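Interleukin 22 (Danio rerio, PDB 4O6K) is an all-helical cytokine of the interleukin-10 family that probably signals through cell-surface receptors in innate and barrier immunity. Local coordinates at residues T31-Y36 with I127-T132; P35-D40 with Y134-E139. All blocks are in the same frame, centred on the assembly; numbering follows the deposited sequence.

Contact 1. Residues T31-Y36 with I127-T132; sequences TRLLPY and IGETNT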
loop_
_atom_site.group_PDB
_atom_site.type_symbol
_atom_site.label_atom_id
_atom_site.label_comp_id
_atom_site.label_asym_id
_atom_site.label_seq_id
_atom_site.Cartn_x
_atom_site.Cartn_y
_atom_site.Cartn_z
ATOM N N THR A 31 -1.916 -14.842 8.131
ATOM C CA THR A 31 -2.703 -14.522 6.945
ATOM C C THR A 31 -2.487 -13.073 6.518
ATOM O O THR A 31 -2.030 -12.248 7.309
ATOM C CB THR A 31 -4.202 -14.766 7.184
ATOM O OG1 THR A 31 -4.659 -13.927 8.252
ATOM C CG2 THR A 31 -4.451 -16.222 7.547
ATOM N N ARG A 32 -2.814 -12.770 5.267
ATOM C CA ARG A 32 -2.557 -11.443 4.722
ATOM C C ARG A 32 -3.696 -10.921 3.848
ATOM O O ARG A 32 -4.445 -11.696 3.253
ATOM C CB ARG A 32 -1.253 -11.460 3.925
ATOM C CG ARG A 32 -1.209 -12.516 2.834
ATOM C CD ARG A 32 0.156 -12.550 2.172
ATOM N NE ARG A 32 0.425 -11.335 1.410
ATOM C CZ ARG A 32 1.640 -10.844 1.196
ATOM N NH1 ARG A 32 2.704 -11.463 1.694
ATOM N NH2 ARG A 32 1.793 -9.732 0.490
ATOM N N LEU A 33 -3.814 -9.598 3.780
ATOM C CA LEU A 33 -4.813 -8.947 2.940
ATOM C C LEU A 33 -4.228 -8.575 1.580
ATOM O O LEU A 33 -4.891 -8.714 0.553
ATOM C CB LEU A 33 -5.379 -7.710 3.639
ATOM C CG LEU A 33 -6.120 -7.987 4.949
ATOM C CD1 LEU A 33 -6.597 -6.695 5.592
ATOM C CD2 LEU A 33 -7.286 -8.937 4.714
ATOM N N LEU A 34 -2.987 -8.091 1.581
ATOM C CA LEU A 34 -2.276 -7.810 0.337
ATOM C C LEU A 34 -2.041 -9.088 -0.448
ATOM O O LEU A 34 -1.648 -10.105 0.126
ATOM C CB LEU A 34 -0.926 -7.141 0.605
ATOM C CG LEU A 34 -0.811 -5.638 0.842
ATOM C CD1 LEU A 34 0.651 -5.283 1.050
ATOM C CD2 LEU A 34 -1.387 -4.859 -0.328
ATOM N N PRO A 35 -2.294 -9.047 -1.763
ATOM C CA PRO A 35 -1.859 -10.156 -2.613
ATOM C C PRO A 35 -0.346 -10.313 -2.526
ATOM O O PRO A 35 0.368 -9.311 -2.498
ATOM C CB PRO A 35 -2.294 -9.724 -4.015
ATOM C CG PRO A 35 -3.410 -8.760 -3.785
ATOM C CD PRO A 35 -3.080 -8.048 -2.505
ATOM N N TYR A 36 0.137 -11.549 -2.485
ATOM C CA TYR A 36 1.566 -11.789 -2.353
ATOM C C TYR A 36 2.277 -11.675 -3.695
ATOM O O TYR A 36 1.911 -12.338 -4.665
ATOM C CB TYR A 36 1.822 -13.167 -1.738
ATOM C CG TYR A 36 3.271 -13.600 -1.788
ATOM C CD1 TYR A 36 4.220 -13.024 -0.954
ATOM C CD2 TYR A 36 3.687 -14.592 -2.668
ATOM C CE1 TYR A 36 5.545 -13.420 -0.999
ATOM C CE2 TYR A 36 5.007 -14.994 -2.721
ATOM C CZ TYR A 36 5.931 -14.404 -1.884
ATOM O OH TYR A 36 7.248 -14.803 -1.933
ATOM N N ILE A 127 -3.245 -1.699 7.430
ATOM C CA ILE A 127 -2.275 -0.676 7.813
ATOM C C ILE A 127 -0.903 -1.290 8.076
ATOM O O ILE A 127 0.123 -0.763 7.637
ATOM C CB ILE A 127 -2.748 0.101 9.065
ATOM C CG1 ILE A 127 -3.758 1.179 8.668
ATOM C CG2 ILE A 127 -1.578 0.755 9.777
ATOM C CD1 ILE A 127 -4.506 1.775 9.838
ATOM N N GLY A 128 -0.893 -2.421 8.773
ATOM C CA GLY A 128 0.338 -3.132 9.063
ATOM C C GLY A 128 1.003 -3.689 7.819
ATOM O O GLY A 128 2.195 -3.997 7.826
ATOM N N GLU A 129 0.230 -3.823 6.746
ATOM C CA GLU A 129 0.745 -4.367 5.497
ATOM C C GLU A 129 1.226 -3.282 4.535
ATOM O O GLU A 129 1.747 -3.587 3.465
ATOM C CB GLU A 129 -0.330 -5.219 4.817
ATOM C CG GLU A 129 -0.776 -6.421 5.635
ATOM C CD GLU A 129 -1.740 -7.315 4.880
ATOM O OE1 GLU A 129 -1.712 -7.301 3.633
ATOM O OE2 GLU A 129 -2.526 -8.033 5.532
ATOM N N THR A 130 1.063 -2.020 4.923
ATOM C CA THR A 130 1.445 -0.900 4.065
ATOM C C THR A 130 2.938 -0.913 3.740
ATOM O O THR A 130 3.341 -0.612 2.616
ATOM C CB THR A 130 1.089 0.455 4.706
ATOM O OG1 THR A 130 -0.239 0.402 5.241
ATOM C CG2 THR A 130 1.172 1.570 3.677
ATOM N N ASN A 131 3.746 -1.264 4.735
ATOM C CA ASN A 131 5.191 -1.361 4.570
ATOM C C ASN A 131 5.549 -2.354 3.465
ATOM O O ASN A 131 6.451 -2.107 2.665
ATOM C CB ASN A 131 5.847 -1.770 5.892
ATOM C CG ASN A 131 7.354 -1.570 5.895
ATOM O OD1 ASN A 131 8.016 -1.812 6.903
ATOM N ND2 ASN A 131 7.898 -1.102 4.778
ATOM N N THR A 132 4.839 -3.477 3.436
ATOM C CA THR A 132 5.046 -4.510 2.423
ATOM C C THR A 132 4.676 -4.011 1.023
ATOM O O THR A 132 5.363 -4.307 0.043
ATOM C CB THR A 132 4.229 -5.779 2.749
ATOM O OG1 THR A 132 4.656 -6.312 4.009
ATOM C CG2 THR A 132 4.411 -6.838 1.667
HETATM O O HOH W 1 -1.020 -9.337 7.265
#
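Leu34 and Glu129 mark the closest backbone approach, their CA atoms 6.9 Å apart, where an irregular chain passes the junction between helix 119-128 and helix 130-140. The contact illustrates how one carboxylate can hold a loop by two successive backbone amides. Glu129 CG lies anti to its own carbonyl carbon (chi1 -62°), the chain beyond is extended, and the carboxylate meets both N-H groups. Leu33 N donates to OE2 at 2.7 Å and Leu34 N to OE1 at an angle of 165°, though the modelled length of the second bond is doubtfully short; each uses the syn lone pair. A local turn at Leu33 (psi -40°) lets the two N-H groups point the same way. OE2 is gripped again by a water, 2.6 Å away, which also donates to Thr31 O. Three donors around one acid would probably favour its ionised form. In the interleukin-10 family fold, this is the long connection after the first helix being held against the last helices. Apolar groups flank the polar centre. Leu34 slides past the Glu129 side chain in the opposite direction, its CD1 reaching Thr132 CB at 4.0 Å, and it also touches Tyr58 of helix 47-62. Leu33 packs on Phe107 and Tyr111 of helix 102-117. Arg32 folds back along its own loop: NE donates to Leu34 O at 2.7 Å in the guanidinium plane, Tyr36 CA lies above one face toward the rim, and NH2, hydrogen-bonded to Tyr136 OH, passes Thr132 CG2 at 4.1 Å.

Contact 2. Residues P35-D40 with Y134-E139; sequences PYFSHD and YHYLFE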
loop_
_atom_site.group_PDB
_atom_site.type_symbol
_atom_site.label_atom_id
_atom_site.label_comp_id
_atom_site.label_asym_id
_atom_site.label_seq_id
_atom_site.Cartn_x
_atom_site.Cartn_y
_atom_site.Cartn_z
ATOM N N PRO A 35 -2.294 -9.047 -1.763
ATOM C CA PRO A 35 -1.859 -10.156 -2.613
ATOM C C PRO A 35 -0.346 -10.313 -2.526
ATOM O O PRO A 35 0.368 -9.311 -2.498
ATOM C CB PRO A 35 -2.294 -9.724 -4.015
ATOM C CG PRO A 35 -3.410 -8.760 -3.785
ATOM C CD PRO A 35 -3.080 -8.048 -2.505
ATOM N N TYR A 36 0.137 -11.549 -2.485
ATOM C CA TYR A 36 1.566 -11.789 -2.353
ATOM C C TYR A 36 2.277 -11.675 -3.695
ATOM O O TYR A 36 1.911 -12.338 -4.665
ATOM C CB TYR A 36 1.822 -13.167 -1.738
ATOM C CG TYR A 36 3.271 -13.600 -1.788
ATOM C CD1 TYR A 36 4.220 -13.024 -0.954
ATOM C CD2 TYR A 36 3.687 -14.592 -2.668
ATOM C CE1 TYR A 36 5.545 -13.420 -0.999
ATOM C CE2 TYR A 36 5.007 -14.994 -2.721
ATOM C CZ TYR A 36 5.931 -14.404 -1.884
ATOM O OH TYR A 36 7.248 -14.803 -1.933
ATOM N N PHE A 37 3.297 -10.824 -3.739
ATOM C CA PHE A 37 4.140 -10.697 -4.919
ATOM C C PHE A 37 5.510 -11.299 -4.640
ATOM O O PHE A 37 6.243 -10.818 -3.776
ATOM C CB PHE A 37 4.288 -9.233 -5.337
ATOM C CG PHE A 37 3.133 -8.706 -6.141
ATOM C CD1 PHE A 37 1.930 -8.389 -5.532
ATOM C CD2 PHE A 37 3.256 -8.521 -7.510
ATOM C CE1 PHE A 37 0.869 -7.900 -6.273
ATOM C CE2 PHE A 37 2.199 -8.034 -8.256
ATOM C CZ PHE A 37 1.005 -7.723 -7.636
ATOM N N SER A 38 5.853 -12.350 -5.375
ATOM C CA SER A 38 7.171 -12.957 -5.262
ATOM C C SER A 38 8.211 -12.086 -5.955
ATOM O O SER A 38 7.864 -11.122 -6.638
ATOM C CB SER A 38 7.175 -14.364 -5.863
ATOM O OG SER A 38 7.005 -14.315 -7.268
ATOM N N HIS A 39 9.482 -12.424 -5.765
ATOM C CA HIS A 39 10.573 -11.714 -6.421
ATOM C C HIS A 39 10.407 -11.728 -7.938
ATOM O O HIS A 39 10.604 -10.711 -8.601
ATOM C CB HIS A 39 11.921 -12.326 -6.037
ATOM C CG HIS A 39 13.071 -11.793 -6.831
ATOM N ND1 HIS A 39 13.772 -10.664 -6.464
ATOM C CD2 HIS A 39 13.643 -12.233 -7.977
ATOM C CE1 HIS A 39 14.724 -10.431 -7.348
ATOM N NE2 HIS A 39 14.669 -11.369 -8.279
ATOM N N ASP A 40 10.046 -12.888 -8.475
ATOM C CA ASP A 40 9.824 -13.037 -9.908
ATOM C C ASP A 40 8.652 -12.188 -10.389
ATOM O O ASP A 40 8.724 -11.548 -11.438
ATOM C CB ASP A 40 9.583 -14.507 -10.259
ATOM C CG ASP A 40 10.859 -15.325 -10.248
ATOM O OD1 ASP A 40 11.958 -14.783 -10.129
ATOM O OD2 ASP A 40 10.719 -16.641 -10.369
ATOM N N TYR A 134 4.797 -0.927 0.045
ATOM C CA TYR A 134 5.855 0.020 -0.291
ATOM C C TYR A 134 7.061 -0.705 -0.875
ATOM O O TYR A 134 7.704 -0.224 -1.807
ATOM C CB TYR A 134 6.267 0.804 0.955
ATOM C CG TYR A 134 6.723 2.220 0.694
ATOM C CD1 TYR A 134 5.847 3.170 0.190
ATOM C CD2 TYR A 134 8.024 2.615 0.985
ATOM C CE1 TYR A 134 6.257 4.469 -0.037
ATOM C CE2 TYR A 134 8.441 3.914 0.765
ATOM C CZ TYR A 134 7.552 4.835 0.253
ATOM O OH TYR A 134 7.957 6.130 0.028
ATOM N N HIS A 135 7.351 -1.872 -0.309
ATOM C CA HIS A 135 8.423 -2.737 -0.782
ATOM C C HIS A 135 8.152 -3.249 -2.196
ATOM O O HIS A 135 9.058 -3.304 -3.028
ATOM C CB HIS A 135 8.600 -3.906 0.191
ATOM C CG HIS A 135 9.133 -5.153 -0.440
ATOM N ND1 HIS A 135 10.322 -5.194 -1.136
ATOM C CD2 HIS A 135 8.634 -6.412 -0.475
ATOM C CE1 HIS A 135 10.530 -6.422 -1.575
ATOM N NE2 HIS A 135 9.521 -7.181 -1.187
ATOM N N TYR A 136 6.904 -3.624 -2.456
ATOM C CA TYR A 136 6.491 -4.065 -3.785
ATOM C C TYR A 136 6.695 -2.956 -4.812
ATOM O O TYR A 136 7.226 -3.188 -5.899
ATOM C CB TYR A 136 5.029 -4.513 -3.775
ATOM C CG TYR A 136 4.787 -5.802 -3.022
ATOM C CD1 TYR A 136 5.848 -6.570 -2.557
ATOM C CD2 TYR A 136 3.497 -6.253 -2.778
ATOM C CE1 TYR A 136 5.631 -7.748 -1.870
ATOM C CE2 TYR A 136 3.270 -7.430 -2.091
ATOM C CZ TYR A 136 4.340 -8.173 -1.640
ATOM O OH TYR A 136 4.118 -9.344 -0.956
ATOM N N LEU A 137 6.262 -1.753 -4.453
ATOM C CA LEU A 137 6.433 -0.577 -5.296
ATOM C C LEU A 137 7.909 -0.276 -5.528
ATOM O O LEU A 137 8.326 -0.018 -6.654
ATOM C CB LEU A 137 5.740 0.632 -4.669
ATOM C CG LEU A 137 4.215 0.535 -4.602
ATOM C CD1 LEU A 137 3.648 1.587 -3.666
ATOM C CD2 LEU A 137 3.620 0.672 -5.994
ATOM N N PHE A 138 8.690 -0.305 -4.453
ATOM C CA PHE A 138 10.124 -0.040 -4.526
ATOM C C PHE A 138 10.812 -0.918 -5.570
ATOM O O PHE A 138 11.587 -0.429 -6.386
ATOM C CB PHE A 138 10.773 -0.255 -3.154
ATOM C CG PHE A 138 12.222 0.155 -3.087
ATOM C CD1 PHE A 138 13.226 -0.717 -3.479
ATOM C CD2 PHE A 138 12.578 1.411 -2.622
ATOM C CE1 PHE A 138 14.554 -0.345 -3.412
ATOM C CE2 PHE A 138 13.905 1.787 -2.554
ATOM C CZ PHE A 138 14.894 0.908 -2.948
ATOM N N GLU A 139 10.521 -2.214 -5.542
ATOM C CA GLU A 139 11.190 -3.157 -6.430
ATOM C C GLU A 139 10.619 -3.161 -7.848
ATOM O O GLU A 139 11.370 -3.210 -8.821
ATOM C CB GLU A 139 11.136 -4.567 -5.836
ATOM C CG GLU A 139 11.832 -4.666 -4.490
ATOM C CD GLU A 139 12.364 -6.053 -4.199
ATOM O OE1 GLU A 139 12.086 -6.980 -4.988
ATOM O OE2 GLU A 139 13.071 -6.213 -3.182
#
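Phe37 and Tyr136 carry this contact, in which the end of the connection after the first helix of the interleukin-10 fold lies against the last helix, 130-140. Apolar packing comes first. Phe37 CB sits over the centre of the Tyr136 ring, 3.8 Å from its centroid and 8° off the ring normal, a CH-pi contact. The two rings themselves meet obliquely, planes at 53°, with Phe37 CD1 3.8 Å from Tyr136 CE2. Asn51 of helix 47-62 and Leu42 of helix 39-42 touch both side chains. Polar interactions gather at the phenol end: Phe37 N donates weakly but almost straight to Tyr136 OH, 3.3 Å away, and the stronger partner of that hydroxyl is Arg32 NH2. At the ring's edge, near its plane, Pro35 O approaches Tyr136 CE2 at 3.5 Å. A phenylalanine in place of Tyr136 would keep the ring but would probably leave the Phe37 amide and the Arg32 guanidinium without this shared partner. Farther along, His39 ND1 stands 4.3 Å from Glu139 OE1, too long for a direct bond. Just before helix 39-42, Ser38 takes the N-cap position, its OG bonded to Met41 N.

From the N terminus, the chain runs through helix 10-24 and enters the loop whose residues 31-36 begin contact 1; residues 35-40 then begin contact 2, with Pro35 and Tyr36 common to both. Each closes a loop of some ninety mostly helical residues. The partners follow in the same order, 127-132 before 134-139, so the two closures cross instead of nesting. Together they run the loop alongside helix 130-140 from its start toward its end, about 11 Å separating their centres. The Arg32 side chain of contact 1 bridges to contact 2. The disulfide Cys48-Cys141 adds a covalent tie between helix 47-62 and the chain just after helix 130-140.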